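Local coordinates for protein gamma-glutamyltranspeptidase (Klebsiella pneumoniae subsp. pneumoniae, PDB 5HFT) that catalyses the conversion of oxamate to oxalate in the uric acid degradation pathway, as a member of the gamma-glutamyltransferase family, at residues T96-Q101 against V165-G170; E107-P112 against G159-I164; A152-A157 against D177-G182. All coordinates share one frame; numbering follows the deposited sequence.

Interaction 1 of 3, residues T96-Q101 against V165-G170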
# COMPACT_ATOMS: atom_id res chain seq x y z
N THR C 96 -20.23 4.69 4.35
CA THR C 96 -21.59 4.91 4.80
C THR C 96 -21.61 5.55 6.20
O THR C 96 -22.42 6.44 6.45
CB THR C 96 -22.38 3.60 4.75
OG1 THR C 96 -23.75 3.86 5.08
CG2 THR C 96 -21.86 2.59 5.71
N ARG C 97 -20.71 5.14 7.09
CA ARG C 97 -20.67 5.74 8.43
C ARG C 97 -20.22 7.19 8.37
O ARG C 97 -20.94 8.09 8.82
CB ARG C 97 -19.75 4.94 9.34
CG ARG C 97 -20.49 3.96 10.22
CD ARG C 97 -19.65 2.72 10.39
NE ARG C 97 -20.30 1.71 11.21
CZ ARG C 97 -19.79 0.50 11.40
NH1 ARG C 97 -18.64 0.16 10.81
NH2 ARG C 97 -20.42 -0.39 12.15
N TYR C 98 -19.03 7.45 7.83
CA TYR C 98 -18.50 8.81 7.87
C TYR C 98 -19.28 9.73 6.93
O TYR C 98 -19.86 10.73 7.36
CB TYR C 98 -17.01 8.83 7.54
CG TYR C 98 -16.45 10.23 7.57
CD1 TYR C 98 -16.41 10.98 8.75
CD2 TYR C 98 -15.95 10.81 6.42
CE1 TYR C 98 -15.90 12.27 8.77
CE2 TYR C 98 -15.44 12.10 6.43
CZ TYR C 98 -15.42 12.83 7.60
OH TYR C 98 -14.90 14.11 7.58
N ILE C 99 -19.29 9.40 5.64
CA ILE C 99 -19.87 10.29 4.64
C ILE C 99 -21.39 10.32 4.75
O ILE C 99 -22.00 11.39 4.81
CB ILE C 99 -19.39 9.88 3.24
CG1 ILE C 99 -17.85 9.89 3.21
CG2 ILE C 99 -19.94 10.81 2.19
CD1 ILE C 99 -17.24 9.84 1.85
N LEU C 100 -22.04 9.15 4.75
CA LEU C 100 -23.50 9.14 4.67
C LEU C 100 -24.15 9.49 5.99
O LEU C 100 -25.24 10.08 5.99
CB LEU C 100 -24.02 7.79 4.22
CG LEU C 100 -23.56 7.28 2.87
CD1 LEU C 100 -24.26 5.98 2.54
CD2 LEU C 100 -23.79 8.35 1.82
N GLN C 101 -23.55 9.11 7.11
CA GLN C 101 -24.25 9.17 8.38
C GLN C 101 -23.67 10.18 9.37
O GLN C 101 -24.18 10.28 10.49
CB GLN C 101 -24.28 7.76 8.99
CG GLN C 101 -25.01 6.79 8.08
CD GLN C 101 -25.04 5.37 8.61
OE1 GLN C 101 -24.06 4.89 9.20
NE2 GLN C 101 -26.15 4.68 8.38
N VAL C 165 -8.89 13.50 6.79
CA VAL C 165 -9.84 14.42 6.18
C VAL C 165 -9.27 15.81 6.31
O VAL C 165 -8.82 16.20 7.39
CB VAL C 165 -11.23 14.30 6.82
CG1 VAL C 165 -12.23 15.28 6.16
CG2 VAL C 165 -11.72 12.86 6.69
N ARG C 166 -9.21 16.52 5.19
CA ARG C 166 -8.92 17.95 5.17
C ARG C 166 -10.22 18.72 4.97
O ARG C 166 -10.96 18.46 4.01
CB ARG C 166 -7.91 18.30 4.08
CG ARG C 166 -7.86 19.80 3.86
CD ARG C 166 -6.85 20.29 2.84
NE ARG C 166 -6.89 21.75 2.78
CZ ARG C 166 -6.21 22.55 3.60
NH1 ARG C 166 -5.43 22.01 4.54
NH2 ARG C 166 -6.32 23.87 3.49
N HIS C 167 -10.50 19.59 5.83
CA HIS C 167 -11.65 20.49 5.94
C HIS C 167 -11.33 21.84 5.30
O HIS C 167 -10.19 22.32 5.43
CB HIS C 167 -12.03 20.70 7.40
CG HIS C 167 -12.44 19.45 8.11
ND1 HIS C 167 -13.74 18.97 8.08
CD2 HIS C 167 -11.73 18.56 8.85
CE1 HIS C 167 -13.80 17.85 8.78
NE2 HIS C 167 -12.60 17.59 9.26
N PRO C 168 -12.31 22.48 4.66
CA PRO C 168 -12.04 23.79 4.03
C PRO C 168 -11.45 24.82 4.99
O PRO C 168 -10.66 25.66 4.55
CB PRO C 168 -13.42 24.23 3.50
CG PRO C 168 -14.26 22.97 3.51
CD PRO C 168 -13.74 22.11 4.60
N ASN C 169 -11.78 24.76 6.32
CA ASN C 169 -11.06 25.66 7.23
C ASN C 169 -9.54 25.26 7.41
O ASN C 169 -8.90 25.83 8.30
CB ASN C 169 -11.73 25.71 8.61
CG ASN C 169 -11.60 24.41 9.40
OD1 ASN C 169 -10.97 23.45 8.94
ND2 ASN C 169 -12.19 24.38 10.59
N GLY C 170 -8.97 24.31 6.67
CA GLY C 170 -7.57 23.96 6.80
C GLY C 170 -7.23 23.05 7.96
O GLY C 170 -6.09 22.57 8.03
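Tyr98 and Val165 meet head-on, the phenol reaching from helix 88-101 and the isopropyl group from near the end of strand 160-166, and the apolar part of the contact is almost entirely theirs. The ring enters by its far end. Both methyl groups of the valine gather there: CG2 of Val165 lies 3.8 Å from CZ of Tyr98, approaching the ring obliquely, while CG1 of Val165 is nearest to the hydroxyl OH of Tyr98. The tyrosine reaches this far because its CG stands anti to the backbone N (chi1 180°), which sends the ring out from the helix toward the strand; the two CA atoms, of Tyr98 and Val165, remain 10.5 Å apart, so side chains alone bridge the gap.

In the NTN-hydrolase fold of the gamma-glutamyltransferases, helices pack on antiparallel beta sheets, and this contact joins a helix to one end of such a sheet. Leu105 of the following helix and Met77 of the neighbouring strand 76-82 also touch both Tyr98 and Val165, so these two apolar side chains pack against the buried pair.

The polar side of the contact is slight. CE1 of His167 comes within 4.1 Å of OH of Tyr98, a van der Waals approach, and the phenol oxygen has a weak hydrogen bond to Arg75 instead. The imidazole finds its own partner in Glu173, bonded through NE2. One face of that imidazole is covered by CG1 of Val165, 3.8 Å above the ring plane and displaced from its centre, so this single methyl group lies against both the histidine ring and the tyrosine hydroxyl. After Arg166 the strand gives way to a type I beta turn from His167 to Gly170, closed by the backbone hydrogen bond from N of Gly170 to O of His167.

Interaction 2 of 3, residues E107-P112 against G159-I164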
# COMPACT_ATOMS: atom_id res chain seq x y z
N GLU C 107 -14.55 7.54 14.97
CA GLU C 107 -15.56 6.55 15.33
C GLU C 107 -15.94 5.70 14.12
O GLU C 107 -16.17 4.49 14.27
CB GLU C 107 -16.80 7.22 15.91
N SER C 108 -15.99 6.30 12.93
CA SER C 108 -16.36 5.55 11.73
C SER C 108 -15.43 4.36 11.50
O SER C 108 -15.87 3.31 11.04
CB SER C 108 -16.39 6.47 10.51
N ILE C 109 -14.15 4.52 11.82
CA ILE C 109 -13.18 3.45 11.62
C ILE C 109 -13.25 2.41 12.75
O ILE C 109 -12.94 1.23 12.53
CB ILE C 109 -11.77 4.06 11.49
CG1 ILE C 109 -11.67 4.95 10.26
CG2 ILE C 109 -10.70 2.98 11.37
CD1 ILE C 109 -10.44 5.78 10.21
N SER C 110 -13.69 2.82 13.95
CA SER C 110 -13.64 1.95 15.13
C SER C 110 -14.84 1.02 15.23
O SER C 110 -14.67 -0.17 15.53
CB SER C 110 -13.54 2.80 16.39
OG SER C 110 -12.33 3.54 16.42
N ARG C 111 -16.07 1.55 15.03
CA ARG C 111 -17.31 0.78 15.08
C ARG C 111 -17.15 -0.56 14.38
O ARG C 111 -16.50 -0.65 13.32
CB ARG C 111 -18.47 1.57 14.45
N PRO C 112 -17.66 -1.65 14.96
CA PRO C 112 -17.34 -2.99 14.45
C PRO C 112 -17.84 -3.20 13.03
O PRO C 112 -18.77 -2.53 12.56
CB PRO C 112 -18.04 -3.92 15.44
CG PRO C 112 -19.08 -3.05 16.13
CD PRO C 112 -18.49 -1.69 16.18
N GLY C 159 -9.99 -5.89 9.13
CA GLY C 159 -9.00 -5.03 8.49
C GLY C 159 -8.40 -3.98 9.41
O GLY C 159 -8.70 -3.88 10.61
N HIS C 160 -7.51 -3.20 8.81
CA HIS C 160 -6.92 -2.02 9.42
C HIS C 160 -7.10 -0.87 8.45
O HIS C 160 -6.60 -0.93 7.32
CB HIS C 160 -5.42 -2.18 9.69
CG HIS C 160 -5.07 -3.33 10.58
ND1 HIS C 160 -5.99 -3.96 11.39
CD2 HIS C 160 -3.88 -3.95 10.79
CE1 HIS C 160 -5.38 -4.92 12.07
NE2 HIS C 160 -4.10 -4.93 11.72
N ALA C 161 -7.82 0.16 8.87
CA ALA C 161 -8.12 1.28 8.00
C ALA C 161 -7.58 2.56 8.62
O ALA C 161 -7.56 2.71 9.84
CB ALA C 161 -9.63 1.38 7.73
N GLY C 162 -7.12 3.47 7.76
CA GLY C 162 -6.66 4.77 8.19
C GLY C 162 -7.32 5.83 7.32
O GLY C 162 -7.92 5.51 6.29
N ALA C 163 -7.24 7.08 7.77
CA ALA C 163 -7.87 8.15 7.00
C ALA C 163 -7.34 9.50 7.46
O ALA C 163 -6.98 9.70 8.63
CB ALA C 163 -9.40 8.13 7.13
N ILE C 164 -7.30 10.44 6.52
CA ILE C 164 -7.13 11.85 6.81
C ILE C 164 -8.24 12.59 6.09
O ILE C 164 -8.54 12.28 4.93
CB ILE C 164 -5.77 12.42 6.37
CG1 ILE C 164 -4.61 11.62 6.96
CG2 ILE C 164 -5.67 13.92 6.70
CD1 ILE C 164 -3.27 12.13 6.53
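Helix-on-sheet packing of the NTN-hydrolase fold brings Ile109, on the short helix 105-110, down onto Ala161 and Ala163 of strand 160-166. The two alanines alternate with Gly162 along the strand, and their methyl groups point to the helix side of the sheet. Ile109 spans them with its two branches. Its CG2 lies over the first alanine, 4.1 Å from CB of Ala161 and 3.5 Å from O of Ala161. The longer branch runs on along the strand: with CG1 anti to the carbonyl carbon (chi1 -64°) and CD1 extended (chi2 169°), the terminal methyl CD1 of Ile109 reaches CB of Ala163 at 4.0 Å and passes over the backbone of Gly162. Small side chains allow a close approach, the CA atoms of Ile109 and Ala161 being 6.6 Å apart. The contact is buried and wholly apolar in its side chains; the side chain of Ala161 is about 9 Å from Gly83, which is inferred to bind substrate. Ser108, one residue earlier on the helix, packs against Leu94, Arg97 and Tyr98 of helix 88-101, while strand 160-166 pairs antiparallel with strands 76-82 and 172-175.

Interaction 3 of 3, residues A152-A157 against D177-G182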
# COMPACT_ATOMS: atom_id res chain seq x y z
N ALA C 152 -14.64 -12.17 17.59
CA ALA C 152 -14.19 -11.42 18.75
C ALA C 152 -14.55 -9.95 18.58
O ALA C 152 -14.86 -9.48 17.49
CB ALA C 152 -12.68 -11.60 18.96
N ASP C 153 -14.50 -9.21 19.70
CA ASP C 153 -14.89 -7.80 19.65
C ASP C 153 -14.02 -7.00 18.69
O ASP C 153 -14.46 -5.96 18.20
CB ASP C 153 -14.86 -7.19 21.05
CG ASP C 153 -16.15 -7.44 21.83
OD1 ASP C 153 -16.34 -8.53 22.38
OD2 ASP C 153 -16.99 -6.52 21.89
N PHE C 154 -12.81 -7.47 18.40
CA PHE C 154 -11.88 -6.78 17.49
C PHE C 154 -11.13 -7.85 16.71
O PHE C 154 -10.16 -8.43 17.21
CB PHE C 154 -10.92 -5.88 18.25
CG PHE C 154 -11.55 -4.62 18.80
CD1 PHE C 154 -12.31 -4.65 19.96
CD2 PHE C 154 -11.35 -3.41 18.18
CE1 PHE C 154 -12.89 -3.50 20.46
CE2 PHE C 154 -11.92 -2.24 18.68
CZ PHE C 154 -12.69 -2.29 19.82
N SER C 155 -11.57 -8.12 15.49
CA SER C 155 -10.99 -9.17 14.66
C SER C 155 -10.08 -8.57 13.60
O SER C 155 -10.44 -7.59 12.95
CB SER C 155 -12.08 -10.01 13.99
OG SER C 155 -11.51 -10.88 13.03
N GLU C 156 -8.90 -9.17 13.44
CA GLU C 156 -7.97 -8.75 12.40
C GLU C 156 -8.50 -9.03 11.00
O GLU C 156 -7.88 -8.58 10.03
CB GLU C 156 -6.62 -9.45 12.60
N ALA C 157 -9.63 -9.75 10.89
CA ALA C 157 -10.25 -10.06 9.61
C ALA C 157 -11.17 -8.95 9.09
O ALA C 157 -11.50 -8.96 7.90
CB ALA C 157 -11.03 -11.37 9.72
N ASP C 177 -6.74 2.91 13.24
CA ASP C 177 -7.61 1.80 13.58
C ASP C 177 -7.23 1.25 14.94
O ASP C 177 -6.08 0.86 15.14
CB ASP C 177 -7.54 0.70 12.54
CG ASP C 177 -8.81 -0.12 12.48
OD1 ASP C 177 -9.25 -0.59 13.56
OD2 ASP C 177 -9.39 -0.27 11.38
N PRO C 178 -8.15 1.23 15.91
CA PRO C 178 -7.81 0.63 17.20
C PRO C 178 -7.37 -0.81 17.09
O PRO C 178 -6.68 -1.30 17.98
CB PRO C 178 -9.13 0.75 17.97
CG PRO C 178 -10.17 0.76 16.91
CD PRO C 178 -9.57 1.58 15.82
N ARG C 179 -7.72 -1.49 15.99
CA ARG C 179 -7.36 -2.88 15.75
C ARG C 179 -5.88 -3.07 15.45
O ARG C 179 -5.44 -4.23 15.34
CB ARG C 179 -8.21 -3.43 14.61
CG ARG C 179 -9.70 -3.39 14.87
CD ARG C 179 -10.50 -3.90 13.68
NE ARG C 179 -11.94 -3.84 13.93
CZ ARG C 179 -12.66 -2.72 13.88
NH1 ARG C 179 -12.07 -1.56 13.60
NH2 ARG C 179 -13.96 -2.76 14.12
N SER C 180 -5.10 -2.01 15.30
CA SER C 180 -3.67 -2.12 15.06
C SER C 180 -2.96 -1.05 15.89
O SER C 180 -3.53 -0.46 16.82
CB SER C 180 -3.36 -2.05 13.55
OG SER C 180 -3.78 -0.81 13.00
N ASN C 181 -1.70 -0.78 15.57
CA ASN C 181 -0.85 0.12 16.33
C ASN C 181 -0.40 1.30 15.47
O ASN C 181 0.75 1.76 15.53
CB ASN C 181 0.36 -0.63 16.91
N GLY C 182 -1.32 1.81 14.65
CA GLY C 182 -1.02 2.96 13.82
C GLY C 182 -0.93 4.26 14.62
O GLY C 182 -1.34 4.38 15.78
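An exposed phenylalanine meets an arginine here without a parallel stack: the Phe154 ring and the Arg179 guanidinium are inclined at 45°, and the ring uses its edge. CG of Arg179 lies in the plane of that ring, 3.7 Å from CD2 of Phe154, while CD2 itself stands over one face of the guanidinium. Next along the same edge, CE2 of Phe154 touches CG of Pro178 at 3.9 Å. Pro178 and Arg179 each cross the phenylalanine at about a right angle. The carbonyl O of Ser155 sits at the edge of the guanidinium group, 3.8 Å from CD of Arg179.

Asp177 is one of the groups that hold the arginine, alongside Glu130, which forms a salt bridge with NH2 of Arg179. OD1 of Asp177 uses its syn lone pair for a salt bridge with NH1 of Arg179 (3.0 Å) and is met on the anti side, 23° out of the carboxylate plane, by N of Arg179 (3.0 Å). The second bond makes an Asx turn, set within a type I beta turn from Asp177 to Ser180. On the facing loop, OG of Ser155 accepts from N of Ala157 in an ST turn.

Arg179 also bonds to the carbonyl of Ile109, while Asp177 pairs with Arg113. The two carboxylates probably offset the charges of Arg179 and nearby Arg113, and the phenylalanine adds mainly van der Waals contact to a group already oriented by polar bonds.

Overall arrangement
Interactions 1 and 2 lie 13 Å apart, centre to centre, at successive points of strand 160-166, where consecutive helices 88-101 and 105-110 settle on the four-stranded antiparallel sheet. Along the chain, interaction 2 is nested inside the loop closed by interaction 1, and Arg97 links them by bonding to O of Pro112. Interaction 3, centred 9 Å from interaction 2 and 22 Å from interaction 1, joins the loops preceding strand 160-166 and following strand 172-175; its segments alternate with theirs. Asp177 bonds to N of Ala161 and Arg179 to O of Ile109, with a weaker bond to Ser110. Interactions 2 and 3 thus join helix end, strand start and surface loops close to the glycines inferred to bind substrate, whereas interaction 1 lies away from them.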